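Local coordinates for protein glucokinase (Leishmania braziliensis MHOM/BR/75/M2904, PDB 6EDI) that probably transfers a phosphate group from ATP to D-glucose, as a glucokinase of the actin-like ATPase clan, at residues 41-46 against 54-59; 67-72 against 399-404; 113-118 against 145-150. All blocks are in the same frame, centred on the assembly; numbering follows the deposited sequence.

The three contacts lie on one mixed six-stranded sheet, on the same side of the chain's centre. Contact 1 pairs two of its antiparallel strands, 41-48 and 51-58. Contact 2, its centre about 5 Å away, sets the next strand, 67-75, against the C-terminal helix 399-409. Contact 3 is centred about 9 Å from contact 1 and about 13 Å from contact 2. It sets the loop 145-150 against the middle of strand 110-117, the neighbour of 41-48 on its other side. Contact 1 closes before the other two open, and contact 3 is nested inside the long loop closed by contact 2. The last helix therefore returns to a sheet built from the early part of the chain.

Contact 1 of 3, residues 41-46 against 54-59; sequences IYVVCD and VGFSQA
Strands 41-46 and 54-58 run antiparallel, with 141° between their directions, and pair in register from Y42 with S57 to C45 with V54. Y42 N donates almost straight to S57 O at 2.9 Å. V44 and G55 are joined both ways, V44 N to G55 O at 2.9 Å and G55 N to V44 O at 2.8 Å. Y42 O is gripped twice by one residue. S57 N reaches it at 2.7 Å, in the carbonyl plane, and S57 OG at 3.0 Å from above that plane. The hydroxyl gets there because OG sits in the crowded position between backbone N and carbonyl carbon (chi1 60°). V44 CG1 lies 3.3 Å from S57 OG, on the face covered by helix 399-409. The opposite face carries V43, C45, V54 and F56. There V43 CG2 lies alongside the F56 ring, 3.6 Å from F56 CE1. I41 CG2 comes obliquely to the neighbouring atom, 3.6 Å from F56 CD1, from the other side of the ring plane. F106 meets F56 edge-to-face. The arrangement is a beta hairpin, the opening one of an actin-like ATPase domain, where the turn is usually the phosphate-binding loop.

Contact 2 of 3, residues 67-72 against 399-404; sequences LHIIYV and INLLGC
L402 reaches the strand with one methyl branch. Its CB leaves helix 399-404 obliquely to the strand. CG, anti to the carbonyl carbon (chi1 -74°), then swings the chain over, and lies 3.8 Å from I69 CD1. The CD2 branch fits between two strand side chains. L402 CD2 is 3.6 Å from I69 CD1. On its other flank L402 CD2 lies 3.7 Å from L67 CD1 and also touches L67 CB, at 3.9 Å. L168 of helix 157-170 and V397 pack on L402 from outside the pair. The C-terminal helix lies across one face of the mixed sheet; its segment 399-404 makes 105° with strand segment 67-72, as in actin-like ATPase domains whose chain end returns to the first domain. L67, I69 and Y71 face it, while H68 and I70 turn to the other side. I69 is extended beyond CG1 (chi2 178°), so CD1 is its foremost atom, and it is wedged between two leucines. I69 CD1 meets L401 CB at 3.7 Å. L401 carries the contact on to Y71, crossing it at about a right angle. L401 CD1 lies 3.7 Å from Y71 CD2 and 4.0 Å from Y71 CE2. The Y71 ring also has a cation-pi partner in R53. V44 of strand 41-48 touches both I69 and L401.

Contact 3 of 3, residues 113-118 against 145-150; sequences GAVSVP and ELFPKG
This contact belongs to the connection between two neighbouring parallel strands, 110-117 and 152-156. The loop 145-150, just before the second strand, folds against the middle of the first, at 113-115. F147 does most of the work. Its CG lies anti to the carbonyl carbon (chi1 -58°), which carries the ring back over the strand. CD2 and CE2 follow the backbone from G113 to A114, and CE2 and CZ then meet the V115 side chain. F147 CD2 is 3.5 Å from G113 C. F147 CE2 comes to 3.6 Å from A114 N, which lies at the ring edge near its plane; A114 N itself is bonded within the sheet, to V43. V115 crosses the phenyl group at about a right angle. Its CG2 branch touches the end of the ring, with V115 CG2 3.6 Å from F147 CE2 and 3.7 Å from F147 CZ. G113 has no side chain, so the loop can come right down on its backbone. L146 O accepts a CA-H...O contact from G113 CA at 3.6 Å, and P148 CD lies 4.0 Å from G113 N. Outside the pair, F88 of helix 84-98 and Y142 also meet the F147 ring. A114 points the other way, to C404 of helix 399-409. A central sheet covered by helices on both faces is typical of actin-like ATPase domains.

Contact 1 of 3, residues 41-46 against 54-59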
ATOM      1  N   ILE A  41      13.910  -2.788  25.973  1.00 29.25           N
ATOM      2  CA  ILE A  41      12.664  -2.225  26.458  1.00 27.87           C
ATOM      3  C   ILE A  41      12.033  -1.401  25.341  1.00 23.66           C
ATOM      4  O   ILE A  41      12.687  -0.547  24.750  1.00 27.76           O
ATOM      5  CB  ILE A  41      12.884  -1.328  27.686  1.00 27.59           C
ATOM      6  CG1 ILE A  41      13.483  -2.131  28.847  1.00 28.50           C
ATOM      7  CG2 ILE A  41      11.567  -0.661  28.099  1.00 26.92           C
ATOM      8  CD1 ILE A  41      12.537  -3.183  29.419  1.00 31.49           C
ATOM      9  N   TYR A  42      10.754  -1.654  25.063  1.00 29.38           N
ATOM     10  CA  TYR A  42      10.027  -0.903  24.046  1.00 27.02           C
ATOM     11  C   TYR A  42       9.009   0.039  24.728  1.00 27.54           C
ATOM     12  O   TYR A  42       8.124  -0.405  25.463  1.00 29.92           O
ATOM     13  CB  TYR A  42       9.365  -1.867  23.046  1.00 29.01           C
ATOM     14  CG  TYR A  42      10.325  -2.906  22.459  1.00 28.79           C
ATOM     15  CD1 TYR A  42      11.040  -2.643  21.298  1.00 30.52           C
ATOM     16  CD2 TYR A  42      10.505  -4.145  23.071  1.00 31.13           C
ATOM     17  CE1 TYR A  42      11.915  -3.580  20.764  1.00 32.56           C
ATOM     18  CE2 TYR A  42      11.380  -5.090  22.553  1.00 31.41           C
ATOM     19  CZ  TYR A  42      12.078  -4.805  21.396  1.00 32.86           C
ATOM     20  OH  TYR A  42      12.939  -5.746  20.879  1.00 33.00           O
ATOM     21  N   VAL A  43       9.186   1.343  24.524  1.00 27.08           N
ATOM     22  CA  VAL A  43       8.306   2.340  25.128  1.00 27.15           C
ATOM     23  C   VAL A  43       7.015   2.386  24.323  1.00 26.97           C
ATOM     24  O   VAL A  43       7.042   2.418  23.078  1.00 25.03           O
ATOM     25  CB  VAL A  43       8.976   3.720  25.229  1.00 26.53           C
ATOM     26  CG1 VAL A  43       7.945   4.811  25.457  1.00 27.65           C
ATOM     27  CG2 VAL A  43       9.996   3.722  26.379  1.00 30.77           C
ATOM     28  N   VAL A  44       5.896   2.329  25.037  1.00 26.25           N
ATOM     29  CA  VAL A  44       4.591   2.252  24.408  1.00 28.46           C
ATOM     30  C   VAL A  44       3.712   3.368  24.936  1.00 28.43           C
ATOM     31  O   VAL A  44       3.831   3.796  26.097  1.00 30.46           O
ATOM     32  CB  VAL A  44       3.890   0.874  24.642  1.00 25.77           C
ATOM     33  CG1 VAL A  44       4.819  -0.245  24.322  1.00 26.24           C
ATOM     34  CG2 VAL A  44       3.392   0.737  26.073  1.00 27.90           C
ATOM     35  N   CYS A  45       2.831   3.843  24.069  1.00 24.44           N
ATOM     36  CA  CYS A  45       1.925   4.929  24.405  1.00 27.81           C
ATOM     37  C   CYS A  45       0.790   4.917  23.396  1.00 28.35           C
ATOM     38  O   CYS A  45       1.012   4.738  22.204  1.00 28.93           O
ATOM     39  CB  CYS A  45       2.653   6.277  24.388  1.00 30.69           C
ATOM     40  SG  CYS A  45       1.602   7.742  24.632  1.00 34.23           S
ATOM     41  N   ASP A  46      -0.432   5.077  23.886  1.00 29.29           N
ATOM     42  CA  ASP A  46      -1.584   5.177  23.006  1.00 30.45           C
ATOM     43  C   ASP A  46      -2.484   6.280  23.542  1.00 35.84           C
ATOM     44  O   ASP A  46      -2.623   6.440  24.761  1.00 34.78           O
ATOM     45  CB  ASP A  46      -2.321   3.839  22.921  1.00 31.51           C
ATOM     46  CG  ASP A  46      -3.649   3.940  22.175  1.00 40.20           C
ATOM     47  OD1 ASP A  46      -4.675   4.231  22.826  1.00 45.88           O
ATOM     48  OD2 ASP A  46      -3.673   3.721  20.940  1.00 40.34           O
ATOM     49  N   VAL A  54       0.783   5.374  29.027  1.00 31.25           N
ATOM     50  CA  VAL A  54       2.211   5.463  28.723  1.00 26.94           C
ATOM     51  C   VAL A  54       2.918   4.363  29.499  1.00 27.52           C
ATOM     52  O   VAL A  54       2.711   4.228  30.695  1.00 27.32           O
ATOM     53  CB  VAL A  54       2.778   6.817  29.182  1.00 27.61           C
ATOM     54  CG1 VAL A  54       4.240   6.963  28.789  1.00 29.06           C
ATOM     55  CG2 VAL A  54       1.965   7.947  28.616  1.00 28.26           C
ATOM     56  N   GLY A  55       3.754   3.573  28.843  1.00 26.51           N
ATOM     57  CA  GLY A  55       4.445   2.531  29.575  1.00 27.13           C
ATOM     58  C   GLY A  55       5.552   1.838  28.804  1.00 27.54           C
ATOM     59  O   GLY A  55       6.172   2.418  27.926  1.00 27.77           O
ATOM     60  N   PHE A  56       5.782   0.580  29.156  1.00 30.07           N
ATOM     61  CA  PHE A  56       6.946  -0.159  28.691  1.00 30.07           C
ATOM     62  C   PHE A  56       6.528  -1.572  28.355  1.00 29.21           C
ATOM     63  O   PHE A  56       5.633  -2.133  28.989  1.00 29.35           O
ATOM     64  CB  PHE A  56       8.010  -0.179  29.793  1.00 26.81           C
ATOM     65  CG  PHE A  56       8.441   1.176  30.218  1.00 28.61           C
ATOM     66  CD1 PHE A  56       9.416   1.856  29.511  1.00 30.71           C
ATOM     67  CD2 PHE A  56       7.837   1.795  31.308  1.00 35.25           C
ATOM     68  CE1 PHE A  56       9.805   3.127  29.888  1.00 36.49           C
ATOM     69  CE2 PHE A  56       8.212   3.063  31.703  1.00 32.88           C
ATOM     70  CZ  PHE A  56       9.198   3.735  31.000  1.00 33.65           C
ATOM     71  N   SER A  57       7.175  -2.150  27.352  1.00 26.42           N
ATOM     72  CA  SER A  57       6.868  -3.513  26.954  1.00 31.34           C
ATOM     73  C   SER A  57       8.161  -4.277  26.729  1.00 28.50           C
ATOM     74  O   SER A  57       9.205  -3.685  26.457  1.00 27.66           O
ATOM     75  CB  SER A  57       6.059  -3.528  25.659  1.00 28.77           C
ATOM     76  OG  SER A  57       6.803  -2.908  24.629  1.00 33.72           O
ATOM     77  N   GLN A  58       8.088  -5.594  26.843  1.00 29.35           N
ATOM     78  CA  GLN A  58       9.227  -6.428  26.501  1.00 35.56           C
ATOM     79  C   GLN A  58       8.686  -7.792  26.123  1.00 37.98           C
ATOM     80  O   GLN A  58       7.527  -8.102  26.411  1.00 35.52           O
ATOM     81  CB  GLN A  58      10.164  -6.543  27.704  1.00 33.46           C
ATOM     82  CG  GLN A  58       9.445  -7.015  28.950  1.00 34.98           C
ATOM     83  CD  GLN A  58      10.389  -7.355  30.084  1.00 39.13           C
ATOM     84  OE1 GLN A  58       9.984  -7.976  31.067  1.00 43.32           O
ATOM     85  NE2 GLN A  58      11.656  -6.959  29.953  1.00 39.58           N
ATOM     86  N   ALA A  59       9.509  -8.593  25.456  1.00 37.69           N
ATOM     87  CA  ALA A  59       9.176  -9.989  25.208  1.00 46.16           C
ATOM     88  C   ALA A  59       9.838 -10.906  26.245  1.00 54.25           C
ATOM     89  O   ALA A  59      10.155 -10.489  27.359  1.00 48.62           O
ATOM     90  CB  ALA A  59       9.604 -10.389  23.808  1.00 49.81           C
TER

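Contact 2 of 3, residues 67-72 against 399-404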
ATOM      1  N   LEU A  67       4.335 -11.744  26.153  1.00 34.11           N
ATOM      2  CA  LEU A  67       4.605 -10.335  25.964  1.00 34.10           C
ATOM      3  C   LEU A  67       4.094  -9.673  27.221  1.00 36.38           C
ATOM      4  O   LEU A  67       3.032 -10.049  27.705  1.00 35.93           O
ATOM      5  CB  LEU A  67       3.868  -9.816  24.731  1.00 28.95           C
ATOM      6  CG  LEU A  67       4.368 -10.368  23.389  1.00 35.47           C
ATOM      7  CD1 LEU A  67       3.405 -10.043  22.266  1.00 33.67           C
ATOM      8  CD2 LEU A  67       5.743  -9.820  23.076  1.00 31.81           C
ATOM      9  N   HIS A  68       4.856  -8.728  27.764  1.00 33.65           N
ATOM     10  CA  HIS A  68       4.442  -8.030  28.976  1.00 34.26           C
ATOM     11  C   HIS A  68       4.364  -6.528  28.719  1.00 31.15           C
ATOM     12  O   HIS A  68       5.222  -5.953  28.047  1.00 31.09           O
ATOM     13  CB  HIS A  68       5.401  -8.325  30.144  1.00 37.29           C
ATOM     14  CG  HIS A  68       5.401  -9.757  30.583  1.00 40.80           C
ATOM     15  ND1 HIS A  68       6.547 -10.417  30.970  1.00 52.57           N
ATOM     16  CD2 HIS A  68       4.394 -10.656  30.697  1.00 46.40           C
ATOM     17  CE1 HIS A  68       6.249 -11.664  31.295  1.00 51.89           C
ATOM     18  NE2 HIS A  68       4.948 -11.833  31.139  1.00 51.38           N
ATOM     19  N   ILE A  69       3.321  -5.899  29.253  1.00 30.41           N
ATOM     20  CA  ILE A  69       3.187  -4.453  29.182  1.00 31.92           C
ATOM     21  C   ILE A  69       2.828  -3.935  30.567  1.00 30.59           C
ATOM     22  O   ILE A  69       2.067  -4.562  31.304  1.00 33.45           O
ATOM     23  CB  ILE A  69       2.120  -4.006  28.149  1.00 27.36           C
ATOM     24  CG1 ILE A  69       2.396  -4.639  26.781  1.00 32.25           C
ATOM     25  CG2 ILE A  69       2.091  -2.492  28.006  1.00 31.25           C
ATOM     26  CD1 ILE A  69       1.359  -4.303  25.689  1.00 29.90           C
ATOM     27  N   ILE A  70       3.430  -2.809  30.928  1.00 27.22           N
ATOM     28  CA  ILE A  70       3.032  -2.072  32.114  1.00 31.15           C
ATOM     29  C   ILE A  70       2.746  -0.658  31.657  1.00 29.04           C
ATOM     30  O   ILE A  70       3.546  -0.081  30.942  1.00 27.74           O
ATOM     31  CB  ILE A  70       4.166  -2.000  33.134  1.00 26.50           C
ATOM     32  CG1 ILE A  70       4.506  -3.378  33.667  1.00 33.33           C
ATOM     33  CG2 ILE A  70       3.761  -1.091  34.290  1.00 36.68           C
ATOM     34  CD1 ILE A  70       3.371  -4.078  34.317  1.00 39.71           C
ATOM     35  N   TYR A  71       1.626  -0.071  32.070  1.00 31.39           N
ATOM     36  CA  TYR A  71       1.367   1.308  31.681  1.00 26.66           C
ATOM     37  C   TYR A  71       0.676   2.082  32.783  1.00 30.60           C
ATOM     38  O   TYR A  71      -0.018   1.506  33.620  1.00 31.48           O
ATOM     39  CB  TYR A  71       0.541   1.382  30.385  1.00 30.49           C
ATOM     40  CG  TYR A  71      -0.849   0.811  30.509  1.00 34.52           C
ATOM     41  CD1 TYR A  71      -1.907   1.580  30.993  1.00 37.20           C
ATOM     42  CD2 TYR A  71      -1.111  -0.502  30.149  1.00 37.85           C
ATOM     43  CE1 TYR A  71      -3.174   1.052  31.116  1.00 34.19           C
ATOM     44  CE2 TYR A  71      -2.386  -1.027  30.269  1.00 35.93           C
ATOM     45  CZ  TYR A  71      -3.404  -0.249  30.748  1.00 34.74           C
ATOM     46  OH  TYR A  71      -4.662  -0.792  30.853  1.00 40.26           O
ATOM     47  N   VAL A  72       0.887   3.394  32.765  1.00 26.86           N
ATOM     48  CA  VAL A  72       0.185   4.327  33.632  1.00 33.26           C
ATOM     49  C   VAL A  72      -0.858   5.027  32.779  1.00 33.31           C
ATOM     50  O   VAL A  72      -0.564   5.457  31.661  1.00 34.41           O
ATOM     51  CB  VAL A  72       1.160   5.378  34.185  1.00 34.62           C
ATOM     52  CG1 VAL A  72       0.419   6.426  35.005  1.00 35.71           C
ATOM     53  CG2 VAL A  72       2.232   4.707  35.013  1.00 32.59           C
ATOM     54  N   ILE A 399      -4.002  -4.205  21.607  1.00 27.19           N
ATOM     55  CA  ILE A 399      -3.278  -4.429  20.361  1.00 28.46           C
ATOM     56  C   ILE A 399      -2.423  -3.221  20.001  1.00 26.56           C
ATOM     57  O   ILE A 399      -1.317  -3.374  19.492  1.00 26.25           O
ATOM     58  CB  ILE A 399      -4.232  -4.807  19.186  1.00 28.99           C
ATOM     59  CG1 ILE A 399      -3.447  -5.499  18.074  1.00 26.00           C
ATOM     60  CG2 ILE A 399      -4.951  -3.605  18.629  1.00 29.11           C
ATOM     61  CD1 ILE A 399      -2.964  -6.833  18.493  1.00 28.71           C
ATOM     62  N   ASN A 400      -2.906  -2.022  20.319  1.00 23.51           N
ATOM     63  CA  ASN A 400      -2.166  -0.829  19.951  1.00 25.37           C
ATOM     64  C   ASN A 400      -0.912  -0.645  20.807  1.00 27.60           C
ATOM     65  O   ASN A 400       0.124  -0.250  20.306  1.00 28.53           O
ATOM     66  CB  ASN A 400      -3.058   0.411  19.989  1.00 28.51           C
ATOM     67  CG  ASN A 400      -4.087   0.419  18.878  1.00 32.78           C
ATOM     68  OD1 ASN A 400      -4.126  -0.485  18.036  1.00 32.92           O
ATOM     69  ND2 ASN A 400      -4.938   1.442  18.873  1.00 37.97           N
ATOM     70  N   LEU A 401      -1.011  -0.915  22.100  1.00 26.14           N
ATOM     71  CA  LEU A 401       0.187  -0.902  22.934  1.00 27.88           C
ATOM     72  C   LEU A 401       1.229  -1.915  22.425  1.00 27.60           C
ATOM     73  O   LEU A 401       2.411  -1.577  22.250  1.00 26.43           O
ATOM     74  CB  LEU A 401      -0.169  -1.139  24.403  1.00 28.94           C
ATOM     75  CG  LEU A 401      -0.958   0.019  25.014  1.00 31.37           C
ATOM     76  CD1 LEU A 401      -1.207  -0.176  26.508  1.00 33.76           C
ATOM     77  CD2 LEU A 401      -0.236   1.335  24.789  1.00 31.23           C
ATOM     78  N   LEU A 402       0.786  -3.144  22.177  1.00 25.42           N
ATOM     79  CA  LEU A 402       1.653  -4.181  21.622  1.00 24.97           C
ATOM     80  C   LEU A 402       2.322  -3.735  20.323  1.00 27.07           C
ATOM     81  O   LEU A 402       3.487  -4.062  20.065  1.00 24.27           O
ATOM     82  CB  LEU A 402       0.860  -5.464  21.380  1.00 26.36           C
ATOM     83  CG  LEU A 402       0.493  -6.280  22.604  1.00 32.20           C
ATOM     84  CD1 LEU A 402      -0.480  -7.384  22.227  1.00 35.44           C
ATOM     85  CD2 LEU A 402       1.758  -6.862  23.201  1.00 29.41           C
ATOM     86  N   GLY A 403       1.580  -2.990  19.512  1.00 24.44           N
ATOM     87  CA  GLY A 403       2.089  -2.524  18.235  1.00 26.77           C
ATOM     88  C   GLY A 403       3.246  -1.568  18.373  1.00 30.68           C
ATOM     89  O   GLY A 403       4.091  -1.455  17.470  1.00 23.90           O
ATOM     90  N   CYS A 404       3.289  -0.870  19.507  1.00 24.52           N
ATOM     91  CA  CYS A 404       4.427  -0.019  19.778  1.00 23.59           C
ATOM     92  C   CYS A 404       5.669  -0.901  19.930  1.00 27.99           C
ATOM     93  O   CYS A 404       6.757  -0.519  19.501  1.00 26.86           O
ATOM     94  CB  CYS A 404       4.183   0.857  21.012  1.00 26.84           C
ATOM     95  SG  CYS A 404       2.980   2.202  20.743  1.00 26.88           S
TER

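Contact 3 of 3, residues 113-118 against 145-150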
ATOM      1  N   GLY A 113      10.640   3.880  20.902  1.00 28.63           N
ATOM      2  CA  GLY A 113       9.473   4.500  21.499  1.00 26.83           C
ATOM      3  C   GLY A 113       8.470   4.778  20.402  1.00 30.63           C
ATOM      4  O   GLY A 113       8.843   5.070  19.257  1.00 27.34           O
ATOM      5  N   ALA A 114       7.193   4.649  20.733  1.00 26.79           N
ATOM      6  CA  ALA A 114       6.145   4.849  19.740  1.00 27.36           C
ATOM      7  C   ALA A 114       4.888   5.400  20.389  1.00 24.69           C
ATOM      8  O   ALA A 114       4.572   5.062  21.528  1.00 28.11           O
ATOM      9  CB  ALA A 114       5.823   3.543  19.041  1.00 21.46           C
ATOM     10  N   VAL A 115       4.156   6.225  19.644  1.00 26.67           N
ATOM     11  CA  VAL A 115       2.880   6.725  20.130  1.00 28.61           C
ATOM     12  C   VAL A 115       1.803   6.474  19.096  1.00 27.42           C
ATOM     13  O   VAL A 115       1.889   6.977  17.979  1.00 30.71           O
ATOM     14  CB  VAL A 115       2.923   8.223  20.476  1.00 32.62           C
ATOM     15  CG1 VAL A 115       1.571   8.666  21.070  1.00 28.47           C
ATOM     16  CG2 VAL A 115       4.035   8.510  21.462  1.00 31.68           C
ATOM     17  N   SER A 116       0.813   5.667  19.474  1.00 29.24           N
ATOM     18  CA  SER A 116      -0.379   5.442  18.656  1.00 31.50           C
ATOM     19  C   SER A 116      -1.364   6.559  18.957  1.00 30.66           C
ATOM     20  O   SER A 116      -1.724   6.773  20.120  1.00 31.03           O
ATOM     21  CB  SER A 116      -1.026   4.099  18.998  1.00 27.06           C
ATOM     22  OG  SER A 116      -2.171   3.862  18.192  1.00 34.28           O
ATOM     23  N   VAL A 117      -1.786   7.274  17.916  1.00 29.48           N
ATOM     24  CA  VAL A 117      -2.716   8.386  18.071  1.00 32.02           C
ATOM     25  C   VAL A 117      -3.921   8.216  17.161  1.00 34.09           C
ATOM     26  O   VAL A 117      -3.802   7.683  16.052  1.00 33.73           O
ATOM     27  CB  VAL A 117      -2.039   9.754  17.808  1.00 36.24           C
ATOM     28  CG1 VAL A 117      -0.979  10.028  18.847  1.00 32.75           C
ATOM     29  CG2 VAL A 117      -1.438   9.801  16.407  1.00 33.03           C
ATOM     30  N   PRO A 118      -5.095   8.657  17.635  1.00 35.25           N
ATOM     31  CA  PRO A 118      -6.333   8.545  16.867  1.00 38.09           C
ATOM     32  C   PRO A 118      -6.536   9.799  16.029  1.00 40.74           C
ATOM     33  O   PRO A 118      -7.456  10.586  16.265  1.00 42.63           O
ATOM     34  CB  PRO A 118      -7.400   8.467  17.959  1.00 35.06           C
ATOM     35  CG  PRO A 118      -6.848   9.352  19.061  1.00 40.53           C
ATOM     36  CD  PRO A 118      -5.325   9.282  18.953  1.00 35.70           C
ATOM     37  N   GLU A 145      15.105  10.087  25.936  1.00 35.59           N
ATOM     38  CA  GLU A 145      15.311   8.912  26.761  1.00 35.82           C
ATOM     39  C   GLU A 145      14.156   7.924  26.612  1.00 35.39           C
ATOM     40  O   GLU A 145      14.332   6.721  26.817  1.00 31.84           O
ATOM     41  CB  GLU A 145      15.481   9.323  28.225  1.00 39.84           C
ATOM     42  CG  GLU A 145      16.577  10.359  28.452  1.00 43.37           C
ATOM     43  CD  GLU A 145      16.495  11.007  29.822  1.00 48.44           C
ATOM     44  OE1 GLU A 145      15.713  11.968  29.980  1.00 52.48           O
ATOM     45  OE2 GLU A 145      17.206  10.553  30.745  1.00 51.37           O
ATOM     46  N   LEU A 146      12.970   8.429  26.274  1.00 32.99           N
ATOM     47  CA  LEU A 146      11.831   7.544  26.026  1.00 34.33           C
ATOM     48  C   LEU A 146      11.649   7.300  24.539  1.00 32.59           C
ATOM     49  O   LEU A 146      11.087   6.281  24.134  1.00 31.01           O
ATOM     50  CB  LEU A 146      10.536   8.102  26.629  1.00 33.01           C
ATOM     51  CG  LEU A 146      10.574   8.260  28.146  1.00 37.66           C
ATOM     52  CD1 LEU A 146       9.236   8.716  28.701  1.00 33.21           C
ATOM     53  CD2 LEU A 146      11.009   6.954  28.801  1.00 31.21           C
ATOM     54  N   PHE A 147      12.137   8.229  23.726  1.00 30.60           N
ATOM     55  CA  PHE A 147      11.987   8.111  22.281  1.00 32.19           C
ATOM     56  C   PHE A 147      13.312   8.335  21.575  1.00 29.46           C
ATOM     57  O   PHE A 147      13.592   9.450  21.111  1.00 33.36           O
ATOM     58  CB  PHE A 147      10.912   9.074  21.764  1.00 28.48           C
ATOM     59  CG  PHE A 147       9.565   8.862  22.408  1.00 34.61           C
ATOM     60  CD1 PHE A 147       9.231   9.518  23.591  1.00 31.98           C
ATOM     61  CD2 PHE A 147       8.647   7.979  21.846  1.00 30.36           C
ATOM     62  CE1 PHE A 147       7.997   9.307  24.198  1.00 31.82           C
ATOM     63  CE2 PHE A 147       7.416   7.760  22.437  1.00 30.22           C
ATOM     64  CZ  PHE A 147       7.085   8.428  23.620  1.00 32.95           C
ATOM     65  N   PRO A 148      14.125   7.263  21.480  1.00 31.44           N
ATOM     66  CA  PRO A 148      15.491   7.393  20.964  1.00 36.43           C
ATOM     67  C   PRO A 148      15.515   7.902  19.539  1.00 36.23           C
ATOM     68  O   PRO A 148      14.643   7.546  18.731  1.00 30.86           O
ATOM     69  CB  PRO A 148      16.040   5.958  21.035  1.00 33.79           C
ATOM     70  CG  PRO A 148      15.275   5.310  22.133  1.00 28.92           C
ATOM     71  CD  PRO A 148      13.868   5.904  22.000  1.00 28.31           C
ATOM     72  N   LYS A 149      16.500   8.749  19.260  1.00 33.36           N
ATOM     73  CA  LYS A 149      16.713   9.305  17.936  1.00 37.16           C
ATOM     74  C   LYS A 149      16.780   8.178  16.924  1.00 34.83           C
ATOM     75  O   LYS A 149      17.461   7.186  17.157  1.00 35.42           O
ATOM     76  CB  LYS A 149      18.022  10.110  17.915  1.00 38.51           C
ATOM     77  CG  LYS A 149      18.498  10.487  16.516  1.00 35.05           C
ATOM     78  CD  LYS A 149      19.872  11.161  16.542  1.00 41.80           C
ATOM     79  CE  LYS A 149      20.451  11.320  15.133  1.00 43.67           C
ATOM     80  NZ  LYS A 149      21.785  12.006  15.135  1.00 44.97           N
ATOM     81  N   GLY A 150      16.046   8.311  15.822  1.00 28.39           N
ATOM     82  CA  GLY A 150      16.105   7.333  14.751  1.00 33.71           C
ATOM     83  C   GLY A 150      15.477   5.991  15.082  1.00 33.93           C
ATOM     84  O   GLY A 150      15.596   5.034  14.323  1.00 32.16           O
TER